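Local coordinates for protein glucose-6-phosphate 1-dehydrogenase (Kluyveromyces lactis, PDB 7E6I) that catalyses the NADP-dependent oxidation of glucose 6-phosphate to 6-phosphogluconolactone, the first step of the oxidative pentose phosphate pathway, at residues I128-D131 with V132-L136; K135-E138 with N139-E143. All blocks are in the same frame, centred on the assembly; numbering follows the deposited sequence.

Contact 1 of 2, residues I128-D131 with V132-L136; sequences IFID and VCSKL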
ATOM      1  N   ILE A 128      12.346 -15.953   4.870  1.00 47.15           N
ATOM      2  CA  ILE A 128      11.764 -16.959   5.743  1.00 45.91           C
ATOM      3  C   ILE A 128      10.384 -17.444   5.263  1.00 45.25           C
ATOM      4  O   ILE A 128       9.997 -18.571   5.615  1.00 46.15           O
ATOM      5  CB  ILE A 128      11.728 -16.443   7.201  1.00 43.92           C
ATOM      6  CG1 ILE A 128      13.167 -16.094   7.621  1.00 48.30           C
ATOM      7  CG2 ILE A 128      11.234 -17.491   8.182  1.00 41.42           C
ATOM      8  CD1 ILE A 128      13.326 -14.938   8.586  1.00 44.07           C
ATOM      9  N   PHE A 129       9.674 -16.674   4.410  1.00 45.15           N
ATOM     10  CA  PHE A 129       8.452 -17.140   3.740  1.00 44.58           C
ATOM     11  C   PHE A 129       8.599 -18.535   3.204  1.00 43.90           C
ATOM     12  O   PHE A 129       7.769 -19.409   3.471  1.00 46.29           O
ATOM     13  CB  PHE A 129       8.063 -16.346   2.480  1.00 46.33           C
ATOM     14  CG  PHE A 129       7.652 -14.971   2.698  1.00 44.11           C
ATOM     15  CD1 PHE A 129       7.461 -14.472   3.959  1.00 43.35           C
ATOM     16  CD2 PHE A 129       7.492 -14.149   1.599  1.00 44.32           C
ATOM     17  CE1 PHE A 129       7.110 -13.165   4.123  1.00 45.93           C
ATOM     18  CE2 PHE A 129       7.159 -12.838   1.755  1.00 44.44           C
ATOM     19  CZ  PHE A 129       6.958 -12.340   3.022  1.00 46.98           C
ATOM     20  N   ILE A 130       9.582 -18.695   2.310  1.00 42.10           N
ATOM     21  CA  ILE A 130       9.652 -19.904   1.502  1.00 46.02           C
ATOM     22  C   ILE A 130       9.871 -21.116   2.393  1.00 48.84           C
ATOM     23  O   ILE A 130       9.292 -22.189   2.159  1.00 48.25           O
ATOM     24  CB  ILE A 130      10.744 -19.769   0.422  1.00 44.22           C
ATOM     25  CG1 ILE A 130      10.229 -18.949  -0.743  1.00 43.53           C
ATOM     26  CG2 ILE A 130      11.097 -21.118  -0.143  1.00 46.72           C
ATOM     27  CD1 ILE A 130       8.930 -19.473  -1.326  1.00 47.18           C
ATOM     28  N   ASP A 131      10.680 -20.968   3.441  1.00 44.27           N
ATOM     29  CA  ASP A 131      10.814 -22.064   4.381  1.00 46.44           C
ATOM     30  C   ASP A 131       9.478 -22.363   5.039  1.00 44.44           C
ATOM     31  O   ASP A 131       9.007 -23.504   5.003  1.00 46.81           O
ATOM     32  CB  ASP A 131      11.898 -21.753   5.417  1.00 50.50           C
ATOM     33  CG  ASP A 131      13.284 -21.665   4.798  1.00 55.37           C
ATOM     34  OD1 ASP A 131      13.406 -22.017   3.605  1.00 59.00           O
ATOM     35  OD2 ASP A 131      14.251 -21.245   5.486  1.00 60.12           O
ATOM     36  N   VAL A 132       8.826 -21.343   5.605  1.00 42.74           N
ATOM     37  CA  VAL A 132       7.562 -21.578   6.303  1.00 43.41           C
ATOM     38  C   VAL A 132       6.502 -22.103   5.347  1.00 43.40           C
ATOM     39  O   VAL A 132       5.717 -22.994   5.694  1.00 45.03           O
ATOM     40  CB  VAL A 132       7.087 -20.301   7.014  1.00 43.44           C
ATOM     41  CG1 VAL A 132       5.757 -20.568   7.733  1.00 40.85           C
ATOM     42  CG2 VAL A 132       8.157 -19.811   7.974  1.00 42.45           C
ATOM     43  N   CYS A 133       6.451 -21.560   4.132  1.00 42.22           N
ATOM     44  CA  CYS A 133       5.457 -22.031   3.171  1.00 43.92           C
ATOM     45  C   CYS A 133       5.677 -23.502   2.837  1.00 46.67           C
ATOM     46  O   CYS A 133       4.727 -24.292   2.837  1.00 46.31           O
ATOM     47  CB  CYS A 133       5.485 -21.163   1.914  1.00 41.84           C
ATOM     48  SG  CYS A 133       4.634 -19.567   2.155  1.00 39.61           S
ATOM     49  N   SER A 134       6.929 -23.887   2.562  1.00 44.24           N
ATOM     50  CA  SER A 134       7.265 -25.301   2.422  1.00 48.87           C
ATOM     51  C   SER A 134       6.744 -26.108   3.600  1.00 51.11           C
ATOM     52  O   SER A 134       6.015 -27.094   3.424  1.00 51.31           O
ATOM     53  CB  SER A 134       8.780 -25.488   2.303  1.00 47.63           C
ATOM     54  OG  SER A 134       9.279 -24.837   1.155  1.00 50.78           O
ATOM     55  N   LYS A 135       7.091 -25.691   4.815  1.00 47.05           N
ATOM     56  CA  LYS A 135       6.721 -26.466   5.991  1.00 49.30           C
ATOM     57  C   LYS A 135       5.206 -26.586   6.133  1.00 49.10           C
ATOM     58  O   LYS A 135       4.683 -27.678   6.382  1.00 49.12           O
ATOM     59  CB  LYS A 135       7.338 -25.835   7.232  1.00 50.64           C
ATOM     60  CG  LYS A 135       8.850 -25.899   7.265  1.00 52.68           C
ATOM     61  CD  LYS A 135       9.335 -27.312   7.474  1.00 54.66           C
ATOM     62  CE  LYS A 135      10.721 -27.491   6.883  1.00 58.90           C
ATOM     63  NZ  LYS A 135      10.920 -28.848   6.313  1.00 65.26           N
ATOM     64  N   LEU A 136       4.480 -25.473   5.980  1.00 49.03           N
ATOM     65  CA  LEU A 136       3.020 -25.537   6.021  1.00 49.04           C
ATOM     66  C   LEU A 136       2.477 -26.500   4.973  1.00 47.18           C
ATOM     67  O   LEU A 136       1.537 -27.259   5.240  1.00 48.81           O
ATOM     68  CB  LEU A 136       2.421 -24.150   5.807  1.00 45.96           C
ATOM     69  CG  LEU A 136       2.569 -23.119   6.913  1.00 45.04           C
ATOM     70  CD1 LEU A 136       2.106 -21.760   6.381  1.00 39.48           C
ATOM     71  CD2 LEU A 136       1.775 -23.541   8.130  1.00 40.32           C
TER

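Contact 2 of 2, residues K135-E138 with N139-E143; sequences KLKE and NLYTE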
ATOM      1  N   LYS A 135       7.091 -25.691   4.815  1.00 47.05           N
ATOM      2  CA  LYS A 135       6.721 -26.466   5.991  1.00 49.30           C
ATOM      3  C   LYS A 135       5.206 -26.586   6.133  1.00 49.10           C
ATOM      4  O   LYS A 135       4.683 -27.678   6.382  1.00 49.12           O
ATOM      5  CB  LYS A 135       7.338 -25.835   7.232  1.00 50.64           C
ATOM      6  CG  LYS A 135       8.850 -25.899   7.265  1.00 52.68           C
ATOM      7  CD  LYS A 135       9.335 -27.312   7.474  1.00 54.66           C
ATOM      8  CE  LYS A 135      10.721 -27.491   6.883  1.00 58.90           C
ATOM      9  NZ  LYS A 135      10.920 -28.848   6.313  1.00 65.26           N
ATOM     10  N   LEU A 136       4.480 -25.473   5.980  1.00 49.03           N
ATOM     11  CA  LEU A 136       3.020 -25.537   6.021  1.00 49.04           C
ATOM     12  C   LEU A 136       2.477 -26.500   4.973  1.00 47.18           C
ATOM     13  O   LEU A 136       1.537 -27.259   5.240  1.00 48.81           O
ATOM     14  CB  LEU A 136       2.421 -24.150   5.807  1.00 45.96           C
ATOM     15  CG  LEU A 136       2.569 -23.119   6.913  1.00 45.04           C
ATOM     16  CD1 LEU A 136       2.106 -21.760   6.381  1.00 39.48           C
ATOM     17  CD2 LEU A 136       1.775 -23.541   8.130  1.00 40.32           C
ATOM     18  N   LYS A 137       3.054 -26.480   3.775  1.00 47.73           N
ATOM     19  CA  LYS A 137       2.586 -27.365   2.716  1.00 48.48           C
ATOM     20  C   LYS A 137       2.980 -28.818   2.974  1.00 48.79           C
ATOM     21  O   LYS A 137       2.209 -29.727   2.656  1.00 50.84           O
ATOM     22  CB  LYS A 137       3.124 -26.872   1.372  1.00 43.42           C
ATOM     23  CG  LYS A 137       2.561 -27.575   0.159  1.00 44.27           C
ATOM     24  CD  LYS A 137       1.037 -27.448   0.038  1.00 44.53           C
ATOM     25  CE  LYS A 137       0.567 -27.960  -1.328  1.00 41.63           C
ATOM     26  NZ  LYS A 137      -0.891 -27.740  -1.556  1.00 51.50           N
ATOM     27  N   GLU A 138       4.165 -29.062   3.543  1.00 50.33           N
ATOM     28  CA  GLU A 138       4.590 -30.432   3.830  1.00 53.09           C
ATOM     29  C   GLU A 138       3.872 -31.024   5.038  1.00 52.34           C
ATOM     30  O   GLU A 138       3.637 -32.237   5.073  1.00 50.65           O
ATOM     31  CB  GLU A 138       6.108 -30.502   4.070  1.00 57.60           C
ATOM     32  CG  GLU A 138       7.008 -29.868   2.978  1.00 60.99           C
ATOM     33  CD  GLU A 138       8.401 -29.410   3.497  1.00 69.84           C
ATOM     34  OE1 GLU A 138       9.428 -29.669   2.821  1.00 73.04           O
ATOM     35  OE2 GLU A 138       8.475 -28.780   4.579  1.00 68.56           O
ATOM     36  N   ASN A 139       3.514 -30.202   6.028  1.00 52.68           N
ATOM     37  CA  ASN A 139       3.069 -30.704   7.322  1.00 50.04           C
ATOM     38  C   ASN A 139       1.652 -30.308   7.709  1.00 50.55           C
ATOM     39  O   ASN A 139       0.977 -31.098   8.367  1.00 52.86           O
ATOM     40  CB  ASN A 139       4.020 -30.227   8.431  1.00 48.98           C
ATOM     41  CG  ASN A 139       5.434 -30.753   8.256  1.00 55.88           C
ATOM     42  OD1 ASN A 139       5.760 -31.855   8.697  1.00 58.86           O
ATOM     43  ND2 ASN A 139       6.282 -29.969   7.603  1.00 57.55           N
ATOM     44  N   LEU A 140       1.180 -29.125   7.325  1.00 50.15           N
ATOM     45  CA  LEU A 140      -0.054 -28.562   7.870  1.00 50.58           C
ATOM     46  C   LEU A 140      -0.997 -28.118   6.759  1.00 50.81           C
ATOM     47  O   LEU A 140      -1.519 -27.004   6.767  1.00 53.72           O
ATOM     48  CB  LEU A 140       0.273 -27.386   8.780  1.00 49.22           C
ATOM     49  CG  LEU A 140      -0.516 -27.146  10.064  1.00 51.62           C
ATOM     50  CD1 LEU A 140       0.151 -26.014  10.830  1.00 50.37           C
ATOM     51  CD2 LEU A 140      -1.983 -26.841   9.807  1.00 52.96           C
ATOM     52  N   TYR A 141      -1.242 -28.988   5.783  1.00 49.96           N
ATOM     53  CA  TYR A 141      -2.139 -28.693   4.670  1.00 49.72           C
ATOM     54  C   TYR A 141      -3.193 -29.791   4.584  1.00 52.60           C
ATOM     55  O   TYR A 141      -2.848 -30.970   4.455  1.00 54.55           O
ATOM     56  CB  TYR A 141      -1.345 -28.590   3.364  1.00 48.45           C
ATOM     57  CG  TYR A 141      -2.137 -28.081   2.185  1.00 48.48           C
ATOM     58  CD1 TYR A 141      -2.845 -28.959   1.369  1.00 50.06           C
ATOM     59  CD2 TYR A 141      -2.176 -26.722   1.889  1.00 47.01           C
ATOM     60  CE1 TYR A 141      -3.568 -28.498   0.295  1.00 50.42           C
ATOM     61  CE2 TYR A 141      -2.897 -26.248   0.810  1.00 48.08           C
ATOM     62  CZ  TYR A 141      -3.587 -27.139   0.020  1.00 49.83           C
ATOM     63  OH  TYR A 141      -4.300 -26.666  -1.043  1.00 51.30           O
ATOM     64  N   THR A 142      -4.472 -29.418   4.651  1.00 51.59           N
ATOM     65  CA  THR A 142      -5.560 -30.386   4.518  1.00 53.84           C
ATOM     66  C   THR A 142      -6.318 -30.146   3.217  1.00 54.66           C
ATOM     67  O   THR A 142      -6.864 -29.059   3.004  1.00 53.77           O
ATOM     68  CB  THR A 142      -6.516 -30.335   5.713  1.00 53.26           C
ATOM     69  OG1 THR A 142      -7.666 -31.146   5.434  1.00 58.92           O
ATOM     70  CG2 THR A 142      -6.959 -28.918   6.016  1.00 54.08           C
ATOM     71  N   GLU A 143      -6.362 -31.168   2.357  1.00 56.66           N
ATOM     72  CA  GLU A 143      -7.139 -31.098   1.124  1.00 57.96           C
ATOM     73  C   GLU A 143      -8.641 -31.071   1.376  1.00 56.97           C
ATOM     74  O   GLU A 143      -9.412 -30.911   0.427  1.00 59.90           O
ATOM     75  CB  GLU A 143      -6.781 -32.274   0.211  1.00 63.10           C
ATOM     76  CG  GLU A 143      -5.722 -31.952  -0.850  1.00 71.34           C
ATOM     77  CD  GLU A 143      -5.443 -33.122  -1.802  1.00 85.90           C
ATOM     78  OE1 GLU A 143      -4.386 -33.113  -2.475  1.00 87.56           O
ATOM     79  OE2 GLU A 143      -6.278 -34.051  -1.878  1.00 92.22           O
TER

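Contact 1 of 2, residues I128-D131 with V132-L136
Four successive i to i+4 backbone hydrogen bonds join Ile-128 through Asp-131 to Val-132 through Lys-135, which marks the segment as regular alpha-helix. It belongs to helix 126-139, the connection of a beta-alpha-beta unit between strands 117-122 and 146-152 in the Rossmann-type nucleotide-binding domain. Val-132 N meets Ile-128 O at 3.0 Å, with an N-H...O angle of 175°, and Lys-135 N reaches Asp-131 O at 2.9 Å. Ile-130 O is gripped twice by the same residue: Ser-134 N lies 2.9 Å from Ile-130 O, and the hydroxyl donates a second bond from Ser-134 OG to Ile-130 O at 2.8 Å. The two donors come from opposite faces of the carbonyl plane. A chi1 of -62° puts the hydroxyl beside its own backbone N, within range of the preceding turn, where its proton is used within the helix.

One turn apart, Ile-128 and Val-132 touch through their CG2 methyls, and both also pack on Tyr-91. On another flank, Ile-130 and Cys-133 lie against Leu-169 of helix 159-169, while Cys-133 also touches Leu-122 of strand 117-122. Its sulfur sits beside its own backbone N, and Cys-133 SG comes within 3.4 Å of Phe-129 O, a proximity rather than a hydrogen bond.

Contact 2 of 2, residues K135-E138 with N139-E143
With CG anti to the backbone N (chi1 -172°) and a single bend at chi2 (60°), the chain of Lys-137 runs alongside Tyr-141, whose CG is likewise anti to its backbone N. The two side chains point the same way, and the ammonium ends over one ring face: Lys-137 NZ is 3.3 Å from the Tyr-141 ring centroid and 18° off the normal, a cation-pi contact. Lys-137 CD adds a CH-pi contact over the ring, and Tyr-141 OH is hydrogen-bonded to Glu-177.

Lys-135 O accepts two bonds from one residue. Asn-139 N lies 2.8 Å from Lys-135 O, nearly in line with the carbonyl, while Asn-139 ND2 approaches Lys-135 O at 3.0 Å, with the acceptor close to the amide plane. ND2 also bonds Asp-94, which pairs with Lys-135 NZ as well; that ammonium has a second salt bridge, from Lys-135 NZ to Glu-138 OE2 at 3.0 Å. On the buried side, Leu-136 CD2 meets Leu-140 CD1 at 4.0 Å, near Phe-120. Leu-140 N still bonds Leu-136 O, but Leu-140 is the first residue to leave helical phi/psi; this is the C-terminal end, with its exit loop, of the crossover helix between strands 117-122 and 146-152 of a Rossmann-type domain.

Followed from the N terminus, the chain leaves strand 117-122, enters helix 126-139 and passes through contact 1 before contact 2, their centres 10 Å apart. Both are local: each joins adjoining segments and closes only helical turns or the turn out of the helix, and neither encloses the other. They overlap at Lys-135 and Leu-136, where the second begins as the first ends. Contact 1 lies in the body of the helix, which touches helices 94-110 and 159-169 and strand 117-122; contact 2 carries the chain into the loop before strand 146-152 and also packs on helix 94-110. Together they span much of one beta-alpha-beta crossover within the nucleotide-binding domain.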